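Local coordinates for protein endo-1,4-beta-xylanase D (Paenibacillus polymyxa, PDB 1W0N) that probably serves in xylan breakdown as an endo-1,4-beta-xylanase, here represented by its family 36 carbohydrate-binding module, which binds carbohydrate in a calcium-dependent way, at residues Y45-I59 with S98-A112. Numbering follows the deposited sequence. Where two conformers were deposited one is given.
With SO4 (sulfate ion), chain D.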
loop_
_atom_site.group_PDB
_atom_site.type_symbol
_atom_site.label_atom_id
_atom_site.label_comp_id
_atom_site.label_asym_id
_atom_site.label_seq_id
_atom_site.Cartn_x
_atom_site.Cartn_y
_atom_site.Cartn_z
ATOM N N TYR A 45 9.503 -0.199 0.745
ATOM C CA TYR A 45 8.308 -1.003 0.471
ATOM C C TYR A 45 7.824 -1.672 1.736
ATOM O O TYR A 45 8.561 -1.825 2.707
ATOM C CB TYR A 45 8.597 -2.086 -0.611
ATOM C CG TYR A 45 9.580 -3.155 -0.169
ATOM C CD1 TYR A 45 10.941 -3.015 -0.357
ATOM C CD2 TYR A 45 9.118 -4.297 0.460
ATOM C CE1 TYR A 45 11.835 -4.005 0.058
ATOM C CE2 TYR A 45 9.992 -5.280 0.893
ATOM C CZ TYR A 45 11.360 -5.164 0.682
ATOM O OH TYR A 45 12.218 -6.119 1.085
ATOM N N VAL A 46 6.549 -2.120 1.676
ATOM C CA VAL A 46 6.056 -3.165 2.562
ATOM C C VAL A 46 5.539 -4.304 1.706
ATOM O O VAL A 46 5.003 -4.074 0.609
ATOM C CB VAL A 46 4.935 -2.700 3.534
ATOM C CG1 VAL A 46 5.509 -1.740 4.560
ATOM C CG2 VAL A 46 3.763 -2.068 2.805
ATOM N N SER A 47 5.688 -5.538 2.183
ATOM C CA SER A 47 5.220 -6.678 1.417
ATOM C C SER A 47 4.864 -7.848 2.300
ATOM O O SER A 47 5.354 -7.985 3.422
ATOM C CB SER A 47 6.246 -7.117 0.392
ATOM O OG SER A 47 7.395 -7.632 1.012
ATOM N N TYR A 48 4.017 -8.731 1.771
ATOM C CA TYR A 48 3.727 -9.998 2.416
ATOM C C TYR A 48 3.149 -10.924 1.349
ATOM O O TYR A 48 2.809 -10.501 0.250
ATOM C CB TYR A 48 2.763 -9.830 3.612
ATOM C CG TYR A 48 1.337 -9.664 3.227
ATOM C CD1 TYR A 48 0.842 -8.465 2.723
ATOM C CD2 TYR A 48 0.473 -10.756 3.296
ATOM C CE1 TYR A 48 -0.483 -8.368 2.308
ATOM C CE2 TYR A 48 -0.841 -10.665 2.890
ATOM C CZ TYR A 48 -1.324 -9.470 2.383
ATOM O OH TYR A 48 -2.615 -9.338 1.969
ATOM N N SER A 49 3.043 -12.219 1.679
ATOM C CA SER A 49 2.495 -13.195 0.761
ATOM C C SER A 49 1.047 -13.490 1.097
ATOM O O SER A 49 0.723 -13.817 2.236
ATOM C CB SER A 49 3.300 -14.495 0.835
ATOM O OG SER A 49 4.591 -14.289 0.374
ATOM N N GLN A 50 0.176 -13.382 0.081
ATOM C CA GLN A 50 -1.247 -13.615 0.212
ATOM C C GLN A 50 -1.670 -14.773 -0.675
ATOM O O GLN A 50 -1.391 -14.768 -1.872
ATOM C CB GLN A 50 -2.006 -12.354 -0.199
ATOM C CG GLN A 50 -3.532 -12.451 -0.177
ATOM C CD GLN A 50 -4.076 -12.648 1.235
ATOM O OE1 GLN A 50 -3.830 -11.808 2.124
ATOM N NE2 GLN A 50 -4.835 -13.703 1.435
ATOM N N TYR A 51 -2.439 -15.721 -0.114
ATOM C CA TYR A 51 -3.049 -16.771 -0.913
ATOM C C TYR A 51 -4.395 -16.297 -1.422
ATOM O O TYR A 51 -5.219 -15.787 -0.654
ATOM C CB TYR A 51 -3.234 -18.046 -0.073
ATOM C CG TYR A 51 -4.006 -19.095 -0.870
ATOM C CD1 TYR A 51 -3.452 -19.871 -1.866
ATOM C CD2 TYR A 51 -5.405 -19.221 -0.657
ATOM C CE1 TYR A 51 -4.205 -20.737 -2.624
ATOM C CE2 TYR A 51 -6.179 -20.088 -1.459
ATOM C CZ TYR A 51 -5.588 -20.839 -2.435
ATOM O OH TYR A 51 -6.310 -21.676 -3.222
ATOM N N PHE A 52 -4.650 -16.491 -2.722
ATOM C CA PHE A 52 -5.916 -16.158 -3.341
ATOM C C PHE A 52 -6.576 -17.382 -3.967
ATOM O O PHE A 52 -5.952 -18.101 -4.758
ATOM C CB PHE A 52 -5.709 -15.158 -4.481
ATOM C CG PHE A 52 -5.274 -13.793 -4.034
ATOM C CD1 PHE A 52 -6.102 -12.984 -3.277
ATOM C CD2 PHE A 52 -4.059 -13.285 -4.479
ATOM C CE1 PHE A 52 -5.757 -11.697 -2.960
ATOM C CE2 PHE A 52 -3.700 -11.984 -4.145
ATOM C CZ PHE A 52 -4.530 -11.193 -3.395
ATOM N N ALA A 53 -7.853 -17.569 -3.683
ATOM C CA ALA A 53 -8.681 -18.531 -4.419
ATOM C C ALA A 53 -9.322 -17.897 -5.658
ATOM O O ALA A 53 -9.512 -18.561 -6.672
ATOM C CB ALA A 53 -9.772 -19.096 -3.525
ATOM N N ASN A 54 -9.634 -16.600 -5.603
ATOM C CA ASN A 54 -10.315 -15.892 -6.675
ATOM C C ASN A 54 -9.326 -15.000 -7.402
ATOM O O ASN A 54 -8.413 -14.438 -6.806
ATOM C CB ASN A 54 -11.412 -15.008 -6.113
ATOM C CG ASN A 54 -12.525 -14.741 -7.146
ATOM O OD1 ASN A 54 -12.281 -14.053 -8.174
ATOM N ND2 ASN A 54 -13.713 -15.223 -6.901
ATOM N N SER A 55 -9.555 -14.825 -8.717
ATOM C CA SER A 55 -8.701 -13.973 -9.536
ATOM C C SER A 55 -9.044 -12.482 -9.508
ATOM O O SER A 55 -8.234 -11.717 -10.031
ATOM C CB SER A 55 -8.722 -14.481 -10.972
ATOM O OG SER A 55 -10.050 -14.644 -11.445
ATOM N N THR A 56 -10.158 -12.061 -8.927
ATOM C CA THR A 56 -10.491 -10.633 -8.920
ATOM C C THR A 56 -10.937 -10.183 -7.535
ATOM O O THR A 56 -11.764 -10.827 -6.890
ATOM C CB THR A 56 -11.565 -10.307 -9.959
ATOM O OG1 THR A 56 -11.004 -10.494 -11.272
ATOM C CG2 THR A 56 -11.999 -8.855 -9.930
ATOM N N HIS A 57 -10.394 -9.032 -7.111
ATOM C CA HIS A 57 -10.723 -8.430 -5.833
ATOM C C HIS A 57 -10.872 -6.922 -5.951
ATOM O O HIS A 57 -10.316 -6.284 -6.831
ATOM C CB HIS A 57 -9.609 -8.676 -4.794
ATOM C CG HIS A 57 -9.520 -10.107 -4.386
ATOM N ND1 HIS A 57 -8.906 -11.048 -5.169
ATOM C CD2 HIS A 57 -10.064 -10.743 -3.324
ATOM C CE1 HIS A 57 -9.072 -12.225 -4.590
ATOM N NE2 HIS A 57 -9.756 -12.080 -3.479
ATOM N N ASN A 58 -11.612 -6.377 -4.972
ATOM C CA ASN A 58 -11.535 -4.974 -4.627
ATOM C C ASN A 58 -10.493 -4.826 -3.537
ATOM O O ASN A 58 -10.390 -5.667 -2.633
ATOM C CB ASN A 58 -12.888 -4.482 -4.114
ATOM C CG ASN A 58 -14.008 -4.700 -5.094
ATOM O OD1 ASN A 58 -15.098 -5.245 -4.728
ATOM N ND2 ASN A 58 -13.806 -4.308 -6.289
ATOM N N ILE A 59 -9.677 -3.765 -3.637
ATOM C CA ILE A 59 -8.580 -3.580 -2.715
ATOM C C ILE A 59 -8.625 -2.155 -2.173
ATOM O O ILE A 59 -8.612 -1.200 -2.951
ATOM C CB ILE A 59 -7.225 -3.822 -3.369
ATOM C CG1 ILE A 59 -7.185 -5.139 -4.145
ATOM C CG2 ILE A 59 -6.136 -3.836 -2.311
ATOM C CD1 ILE A 59 -7.017 -4.983 -5.568
ATOM N N SER A 98 -10.905 -1.007 -7.557
ATOM C CA SER A 98 -11.971 -1.965 -7.674
ATOM C C SER A 98 -11.763 -2.901 -8.852
ATOM O O SER A 98 -11.229 -2.532 -9.899
ATOM C CB SER A 98 -13.319 -1.260 -7.776
ATOM O OG SER A 98 -13.614 -0.599 -6.533
ATOM N N ASN A 99 -12.237 -4.149 -8.677
ATOM C CA ASN A 99 -12.299 -5.129 -9.749
ATOM C C ASN A 99 -10.963 -5.385 -10.418
ATOM O O ASN A 99 -10.845 -5.392 -11.648
ATOM C CB ASN A 99 -13.373 -4.754 -10.788
ATOM C CG ASN A 99 -14.696 -4.496 -10.119
ATOM O OD1 ASN A 99 -15.211 -5.360 -9.405
ATOM N ND2 ASN A 99 -15.232 -3.298 -10.299
ATOM N N ILE A 100 -9.945 -5.610 -9.591
ATOM C CA ILE A 100 -8.601 -5.869 -10.053
ATOM C C ILE A 100 -8.403 -7.371 -10.252
ATOM O O ILE A 100 -8.554 -8.141 -9.306
ATOM C CB ILE A 100 -7.586 -5.338 -9.041
ATOM C CG1 ILE A 100 -7.724 -3.818 -8.828
ATOM C CG2 ILE A 100 -6.165 -5.773 -9.408
ATOM C CD1 ILE A 100 -7.266 -3.062 -10.017
ATOM N N THR A 101 -8.057 -7.758 -11.485
ATOM C CA THR A 101 -7.745 -9.147 -11.787
ATOM C C THR A 101 -6.255 -9.397 -11.600
ATOM O O THR A 101 -5.409 -8.543 -11.905
ATOM C CB THR A 101 -8.207 -9.503 -13.208
ATOM O OG1 THR A 101 -9.619 -9.334 -13.301
ATOM C CG2 THR A 101 -7.900 -10.966 -13.545
ATOM N N HIS A 102 -5.936 -10.594 -11.094
ATOM C CA HIS A 102 -4.592 -10.993 -10.775
ATOM C C HIS A 102 -4.517 -12.538 -10.748
ATOM O O HIS A 102 -5.542 -13.210 -10.835
ATOM C CB HIS A 102 -4.189 -10.420 -9.398
ATOM C CG HIS A 102 -5.153 -10.784 -8.335
ATOM N ND1 HIS A 102 -5.166 -12.046 -7.763
ATOM C CD2 HIS A 102 -6.239 -10.139 -7.826
ATOM C CE1 HIS A 102 -6.206 -12.134 -6.948
ATOM N NE2 HIS A 102 -6.875 -10.993 -6.957
ATOM N N ALA A 103 -3.324 -13.097 -10.617
ATOM C CA ALA A 103 -3.156 -14.533 -10.526
ATOM C C ALA A 103 -3.647 -15.046 -9.200
ATOM O O ALA A 103 -3.690 -14.327 -8.184
ATOM C CB ALA A 103 -1.678 -14.874 -10.736
ATOM N N THR A 104 -4.019 -16.329 -9.173
ATOM C CA THR A 104 -4.448 -16.972 -7.961
ATOM C C THR A 104 -3.277 -17.721 -7.321
ATOM O O THR A 104 -2.131 -17.685 -7.828
ATOM C CB THR A 104 -5.649 -17.896 -8.221
ATOM O OG1 THR A 104 -5.236 -18.941 -9.101
ATOM C CG2 THR A 104 -6.807 -17.170 -8.836
ATOM N N GLY A 105 -3.548 -18.397 -6.220
ATOM C CA GLY A 105 -2.501 -19.042 -5.468
ATOM C C GLY A 105 -1.720 -18.039 -4.624
ATOM O O GLY A 105 -2.258 -16.976 -4.270
ATOM N N ASP A 106 -0.491 -18.381 -4.284
ATOM C CA ASP A 106 0.341 -17.535 -3.455
ATOM C C ASP A 106 0.914 -16.398 -4.279
ATOM O O ASP A 106 1.597 -16.640 -5.279
ATOM C CB ASP A 106 1.477 -18.337 -2.831
ATOM C CG ASP A 106 0.979 -19.409 -1.946
ATOM O OD1 ASP A 106 0.202 -19.075 -1.002
ATOM O OD2 ASP A 106 1.291 -20.625 -2.150
ATOM N N GLN A 107 0.647 -15.163 -3.842
ATOM C CA GLN A 107 1.120 -13.991 -4.570
ATOM C C GLN A 107 1.699 -12.980 -3.590
ATOM O O GLN A 107 1.116 -12.679 -2.556
ATOM C CB GLN A 107 -0.028 -13.340 -5.333
ATOM C CG GLN A 107 -0.647 -14.259 -6.394
ATOM C CD GLN A 107 0.338 -14.694 -7.479
ATOM O OE1 GLN A 107 1.274 -13.978 -7.791
ATOM N NE2 GLN A 107 0.122 -15.851 -8.035
ATOM N N GLU A 108 2.849 -12.418 -3.969
ATOM C CA GLU A 108 3.397 -11.319 -3.205
ATOM C C GLU A 108 2.527 -10.093 -3.381
ATOM O O GLU A 108 2.161 -9.727 -4.501
ATOM C CB GLU A 108 4.800 -10.976 -3.678
ATOM C CG GLU A 108 5.411 -9.803 -2.901
ATOM C CD GLU A 108 6.635 -9.278 -3.561
ATOM O OE1 GLU A 108 6.588 -8.646 -4.697
ATOM O OE2 GLU A 108 7.720 -9.417 -3.016
ATOM N N ILE A 109 2.214 -9.444 -2.250
ATOM C CA ILE A 109 1.547 -8.153 -2.222
ATOM C C ILE A 109 2.578 -7.134 -1.781
ATOM O O ILE A 109 3.232 -7.330 -0.743
ATOM C CB ILE A 109 0.376 -8.166 -1.217
ATOM C CG1 ILE A 109 -0.553 -9.360 -1.428
ATOM C CG2 ILE A 109 -0.384 -6.839 -1.258
ATOM C CD1 ILE A 109 -1.109 -9.517 -2.816
ATOM N N LYS A 110 2.766 -6.072 -2.547
ATOM C CA LYS A 110 3.751 -5.052 -2.210
ATOM C C LYS A 110 3.129 -3.675 -2.396
ATOM O O LYS A 110 2.411 -3.431 -3.379
ATOM C CB LYS A 110 4.990 -5.223 -3.064
ATOM C CG LYS A 110 6.090 -4.208 -2.831
ATOM C CD LYS A 110 7.346 -4.512 -3.562
ATOM C CE LYS A 110 7.270 -4.312 -4.996
ATOM N NZ LYS A 110 8.632 -4.464 -5.532
ATOM N N LEU A 111 3.408 -2.781 -1.449
ATOM C CA LEU A 111 3.088 -1.365 -1.583
ATOM C C LEU A 111 4.406 -0.596 -1.601
ATOM O O LEU A 111 5.303 -0.829 -0.766
ATOM C CB LEU A 111 2.213 -0.901 -0.414
ATOM C CG LEU A 111 0.816 -1.524 -0.358
ATOM C CD1 LEU A 111 0.181 -1.317 1.021
ATOM C CD2 LEU A 111 -0.111 -0.960 -1.425
ATOM N N ALA A 112 4.544 0.339 -2.533
ATOM C CA ALA A 112 5.766 1.169 -2.679
ATOM C C ALA A 112 5.370 2.484 -3.266
ATOM O O ALA A 112 4.377 2.582 -3.973
ATOM C CB ALA A 112 6.780 0.493 -3.573
HETATM S S SO4 D . -9.533 -15.099 -2.556
HETATM O O1 SO4 D . -10.782 -15.374 -2.026
HETATM O O2 SO4 D . -9.567 -15.075 -3.939
HETATM O O3 SO4 D . -9.000 -13.883 -1.918
HETATM O O4 SO4 D . -8.889 -16.314 -1.979
HETATM O O HOH W 1 9.078 -8.015 -1.060
#
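V46 to F52 pairs antiparallel with G105 to L111 through two-way backbone hydrogen bonds at V46–L111, Y48–I109, Q50–Q107 and F52–G105. Beyond the loops 53-55 and 102-104, H57 and I100 make a second such pair. In the bend between, F52 CG stands anti to the carbonyl carbon (chi1 -68°), which sets the ring against H102. H102 CE1 sits over the centre of the F52 ring, 3.4 Å above its plane, with the planes turned 40° apart. Q50 CG lies against the opposite face, toward the rim. S55 O lies over the opposite face of the imidazole from F52. H57 ND1 meets H102 NE2 at the imidazole edge in a 2.7 Å hydrogen bond. H102 ND1 donates to A103 O at 2.7 Å; with both nitrogens bonded, the ring is probably held from turning. I109 CD1 reaches F52 CE2 at 3.8 Å, and I109 CB packs on Y48 CE1 at 3.6 Å. Y48 OH bonds in plane to a lone pair of Q50 OE1. With an alanine at F52, H102 CE1 and I109 CD1 would probably lose their aromatic partner and a gap would open. On the face away from H57 and I100, T56 OG1 and T101 OG1 share a 2.7 Å hydrogen bond. In this beta-sandwich the contact spans both sheets: 45-52 lies between 21-23 and 107-113, 56-65 lies between 93-101 and 122-130, and F129 of 122-130 meets F52 edge-to-face.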